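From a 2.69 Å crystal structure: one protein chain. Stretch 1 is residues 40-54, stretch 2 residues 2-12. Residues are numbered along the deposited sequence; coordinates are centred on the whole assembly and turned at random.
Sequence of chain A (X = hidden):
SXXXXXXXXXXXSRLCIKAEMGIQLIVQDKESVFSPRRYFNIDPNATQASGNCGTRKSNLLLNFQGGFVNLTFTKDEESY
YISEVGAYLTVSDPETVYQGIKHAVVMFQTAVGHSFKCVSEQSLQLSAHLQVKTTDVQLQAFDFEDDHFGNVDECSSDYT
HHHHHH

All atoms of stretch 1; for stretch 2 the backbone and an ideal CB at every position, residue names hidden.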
# COMPACT_ATOMS: atom_id res chain seq x y z
N PHE A 40 -11.68 3.94 7.84
CA PHE A 40 -11.81 2.51 7.60
C PHE A 40 -10.48 1.77 7.73
O PHE A 40 -9.57 1.98 6.93
CB PHE A 40 -12.41 2.19 6.23
CG PHE A 40 -12.41 0.73 5.93
CD1 PHE A 40 -13.34 -0.11 6.52
CD2 PHE A 40 -11.45 0.17 5.09
CE1 PHE A 40 -13.34 -1.47 6.26
CE2 PHE A 40 -11.43 -1.19 4.83
CZ PHE A 40 -12.38 -2.01 5.41
N ASN A 41 -10.39 0.90 8.72
CA ASN A 41 -9.19 0.11 8.94
C ASN A 41 -9.16 -1.14 8.06
O ASN A 41 -10.06 -1.97 8.14
CB ASN A 41 -9.09 -0.27 10.41
CG ASN A 41 -8.86 0.92 11.31
OD1 ASN A 41 -8.81 2.07 10.85
ND2 ASN A 41 -8.71 0.66 12.61
N ILE A 42 -8.13 -1.27 7.24
CA ILE A 42 -7.94 -2.53 6.53
C ILE A 42 -7.66 -3.59 7.59
O ILE A 42 -6.65 -3.52 8.29
CB ILE A 42 -6.80 -2.49 5.48
CG1 ILE A 42 -7.28 -1.89 4.16
CG2 ILE A 42 -6.30 -3.90 5.19
CD1 ILE A 42 -7.60 -0.42 4.21
N ASP A 43 -8.59 -4.52 7.74
CA ASP A 43 -8.43 -5.65 8.65
C ASP A 43 -7.71 -6.78 7.92
O ASP A 43 -8.26 -7.41 7.02
CB ASP A 43 -9.80 -6.08 9.18
CG ASP A 43 -9.77 -7.42 9.91
OD1 ASP A 43 -8.68 -7.88 10.32
OD2 ASP A 43 -10.86 -8.01 10.08
N PRO A 44 -6.45 -7.02 8.31
CA PRO A 44 -5.56 -7.99 7.67
C PRO A 44 -6.03 -9.45 7.69
O PRO A 44 -5.56 -10.23 6.85
CB PRO A 44 -4.26 -7.85 8.46
CG PRO A 44 -4.62 -7.13 9.70
CD PRO A 44 -5.76 -6.26 9.37
N ASN A 45 -6.90 -9.83 8.62
CA ASN A 45 -7.40 -11.20 8.64
C ASN A 45 -8.64 -11.39 7.77
O ASN A 45 -9.22 -12.47 7.71
CB ASN A 45 -7.62 -11.69 10.07
CG ASN A 45 -6.32 -12.07 10.77
OD1 ASN A 45 -5.33 -12.43 10.12
ND2 ASN A 45 -6.32 -12.00 12.09
N ALA A 46 -9.03 -10.32 7.09
CA ALA A 46 -10.21 -10.30 6.24
C ALA A 46 -9.83 -9.67 4.91
O ALA A 46 -10.66 -9.04 4.24
CB ALA A 46 -11.32 -9.51 6.92
N THR A 47 -8.57 -9.84 4.52
CA THR A 47 -8.04 -9.20 3.32
C THR A 47 -7.19 -10.16 2.51
O THR A 47 -6.25 -10.77 3.02
CB THR A 47 -7.24 -7.92 3.68
OG1 THR A 47 -8.15 -6.88 4.06
CG2 THR A 47 -6.40 -7.44 2.51
N GLN A 48 -7.53 -10.31 1.23
CA GLN A 48 -6.83 -11.22 0.34
C GLN A 48 -5.73 -10.48 -0.42
O GLN A 48 -5.99 -9.49 -1.10
CB GLN A 48 -7.80 -11.84 -0.65
CG GLN A 48 -9.25 -11.87 -0.16
CD GLN A 48 -9.72 -13.27 0.18
OE1 GLN A 48 -8.93 -14.13 0.57
NE2 GLN A 48 -11.02 -13.52 0.01
N ALA A 49 -4.51 -10.98 -0.30
CA ALA A 49 -3.40 -10.41 -1.05
C ALA A 49 -3.16 -11.20 -2.33
O ALA A 49 -3.12 -12.43 -2.33
CB ALA A 49 -2.15 -10.39 -0.19
N SER A 50 -2.99 -10.48 -3.42
CA SER A 50 -2.66 -11.08 -4.70
C SER A 50 -1.85 -10.05 -5.43
O SER A 50 -1.66 -8.95 -4.93
CB SER A 50 -3.92 -11.41 -5.50
OG SER A 50 -4.55 -10.22 -5.97
N GLY A 51 -1.36 -10.37 -6.61
CA GLY A 51 -0.63 -9.36 -7.33
C GLY A 51 0.25 -9.94 -8.39
O GLY A 51 0.34 -11.15 -8.56
N ASN A 52 0.93 -9.05 -9.10
CA ASN A 52 1.63 -9.49 -10.29
C ASN A 52 3.09 -9.07 -10.25
O ASN A 52 3.40 -7.89 -10.09
CB ASN A 52 0.94 -8.94 -11.53
CG ASN A 52 1.03 -9.88 -12.71
OD1 ASN A 52 1.96 -9.79 -13.51
ND2 ASN A 52 0.07 -10.79 -12.81
N CYS A 53 3.97 -10.05 -10.37
CA CYS A 53 5.40 -9.80 -10.37
C CYS A 53 5.87 -9.33 -11.74
O CYS A 53 5.17 -9.51 -12.74
CB CYS A 53 6.16 -11.07 -9.97
SG CYS A 53 5.84 -11.64 -8.28
N GLY A 54 7.06 -8.74 -11.78
CA GLY A 54 7.63 -8.27 -13.03
C GLY A 54 9.06 -7.80 -12.85
O GLY A 54 9.45 -7.37 -11.77
N UNK A 2 -5.91 -0.43 13.96
CA UNK A 2 -5.14 -0.52 12.71
C UNK A 2 -4.08 -1.62 12.79
O UNK A 2 -2.89 -1.35 12.93
CB UNK A 2 -4.48 0.82 12.40
N UNK A 3 -4.53 -2.87 12.72
CA UNK A 3 -3.63 -4.01 12.85
C UNK A 3 -2.74 -4.16 11.61
O UNK A 3 -3.19 -3.96 10.48
CB UNK A 3 -4.43 -5.29 13.08
N UNK A 4 -1.48 -4.49 11.84
CA UNK A 4 -0.52 -4.67 10.76
C UNK A 4 -0.72 -6.01 10.07
O UNK A 4 -0.81 -7.05 10.72
CB UNK A 4 0.91 -4.56 11.29
N UNK A 5 -0.80 -5.98 8.74
CA UNK A 5 -0.99 -7.19 7.97
C UNK A 5 0.28 -7.65 7.29
O UNK A 5 1.10 -6.83 6.87
CB UNK A 5 -2.09 -6.98 6.93
N UNK A 6 0.45 -8.97 7.17
CA UNK A 6 1.61 -9.52 6.49
C UNK A 6 1.20 -10.09 5.12
O UNK A 6 0.54 -11.13 5.02
CB UNK A 6 2.27 -10.60 7.35
N UNK A 7 1.61 -9.37 4.08
CA UNK A 7 1.19 -9.68 2.73
C UNK A 7 2.39 -10.12 1.93
O UNK A 7 3.54 -9.93 2.35
CB UNK A 7 0.51 -8.48 2.07
N UNK A 8 2.13 -10.69 0.76
CA UNK A 8 3.14 -11.43 0.05
C UNK A 8 2.67 -11.72 -1.37
O UNK A 8 1.53 -12.12 -1.58
CB UNK A 8 3.48 -12.73 0.79
N UNK A 9 3.56 -11.52 -2.33
CA UNK A 9 3.27 -11.82 -3.73
C UNK A 9 4.33 -12.78 -4.26
O UNK A 9 5.50 -12.65 -3.92
CB UNK A 9 3.22 -10.54 -4.57
N UNK A 10 3.93 -13.75 -5.08
CA UNK A 10 4.87 -14.78 -5.52
C UNK A 10 4.92 -15.01 -7.03
O UNK A 10 3.90 -14.95 -7.72
CB UNK A 10 4.52 -16.10 -4.83
N UNK A 11 6.13 -15.27 -7.52
CA UNK A 11 6.34 -15.80 -8.87
C UNK A 11 6.48 -17.32 -8.76
O UNK A 11 7.58 -17.84 -8.54
CB UNK A 11 7.57 -15.18 -9.53
N UNK A 12 5.35 -18.02 -8.89
CA UNK A 12 5.32 -19.47 -8.74
C UNK A 12 5.77 -19.95 -7.37
O UNK A 12 5.01 -20.60 -6.64
CB UNK A 12 6.20 -20.11 -9.81

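Position 2 starts the stretch beside Asn41. Its CA-to-CB bond points sideways, and the ideal CB lies 4.2 Å from Asn41 ND2. A small or medium side chain, polar or apolar, would suit. The deposited residue is Val2. Its CG2 comes within 3.5 Å of Asn41 ND2.

Position 3 also points sideways. Its ideal CB is 3.9 Å from Pro44 CG, so the first carbons can pack on the proline while the rest has room to leave. Many long side chains would do. It is Lys3. Its CB rests against the ring, and its end leads away from stretch 1.

Position 4 points away, with nothing of stretch 1 within 5.5 Å of the ideal CB. Many side chains would do. It is Thr4.

Position 5 is the most restrictive. Its CB would point toward stretch 1 and lie 2.8 Å from Pro44 CB, a clash. The backbone angles, -104/146, do not themselves require glycine; the proline does. The residue is Gly5. Without a side chain, its CA approaches Pro44 CB to 3.4 Å.

Position 6 points away and is left free by stretch 1. It is Ile6.

Position 7 points toward stretch 1, and its ideal CB is 4.0 Å from Ala49 CB. Ala49, Thr47, Pro44 and Ile42 offer a mostly apolar surface that extends well beyond the CB. A large side chain, aromatic or long aliphatic, would suit. It is Tyr7, with chi1 in m. Its CD1 lies 4.0 Å from Ala49 CB. The ring reaches on past Thr47, and its OH lies 3.6 Å from both Pro44 CA and Ile42 CG2.

Position 8 points away, and many side chains would fit. It is Gln8, extended with chi1 and chi2 both t.

Position 9 points toward stretch 1. The ideal CB is 4.7 Å from Cys53 SG and 4.9 Å from Gly51 C, which leaves a moderate gap. A medium apolar side chain would suit. It is Val9, with chi1 in t. CG1 lies 3.8 Å from Cys53 SG and 3.6 Å from Gly51 O. CG2 sits 3.3 Å from where a CB on Gly51 would be.

Position 10 points away and is unconstrained by stretch 1. It is Leu10, on the surface.

Position 11 points sideways, its ideal CB 4.1 Å from Cys53 SG. Polar or apolar side chains could fit. It is Asn11, whose CB lies 4.2 Å from Cys53 SG.

Position 12 is out of reach. Its positive phi, 60°, favours glycine. It is Gly12, poorly ordered.

Stretch 2 2-12: VKTGIYQVLNG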
# COMPACT_ATOMS: atom_id res chain seq x y z
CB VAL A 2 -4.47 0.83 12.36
CG1 VAL A 2 -3.87 0.78 10.95
CG2 VAL A 2 -5.47 1.97 12.47
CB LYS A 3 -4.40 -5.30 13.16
CG LYS A 3 -4.77 -5.48 14.64
CD LYS A 3 -5.73 -4.39 15.15
CE LYS A 3 -5.89 -4.42 16.66
NZ LYS A 3 -6.77 -3.31 17.15
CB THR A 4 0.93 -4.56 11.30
OG1 THR A 4 1.11 -3.29 11.94
CG2 THR A 4 1.94 -4.71 10.18
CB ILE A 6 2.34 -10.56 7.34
CG1 ILE A 6 2.79 -9.94 8.65
CG2 ILE A 6 3.54 -11.11 6.59
CD1 ILE A 6 1.91 -10.28 9.83
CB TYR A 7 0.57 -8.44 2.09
CG TYR A 7 -0.54 -7.85 2.93
CD1 TYR A 7 -1.60 -8.64 3.36
CD2 TYR A 7 -0.50 -6.52 3.32
CE1 TYR A 7 -2.60 -8.10 4.14
CE2 TYR A 7 -1.50 -5.98 4.09
CZ TYR A 7 -2.54 -6.77 4.50
OH TYR A 7 -3.54 -6.23 5.27
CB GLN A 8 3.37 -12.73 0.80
CG GLN A 8 4.60 -13.49 0.42
CD GLN A 8 4.60 -14.86 1.04
OE1 GLN A 8 3.88 -15.76 0.60
NE2 GLN A 8 5.41 -15.04 2.09
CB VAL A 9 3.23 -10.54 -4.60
CG1 VAL A 9 2.86 -10.88 -6.03
CG2 VAL A 9 2.26 -9.53 -4.02
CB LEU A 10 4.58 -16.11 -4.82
CG LEU A 10 4.86 -16.18 -3.32
CD1 LEU A 10 4.21 -17.42 -2.72
CD2 LEU A 10 6.35 -16.18 -3.06
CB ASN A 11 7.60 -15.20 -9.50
CG ASN A 11 7.65 -15.40 -11.01
OD1 ASN A 11 7.06 -16.34 -11.55
ND2 ASN A 11 8.37 -14.52 -11.70
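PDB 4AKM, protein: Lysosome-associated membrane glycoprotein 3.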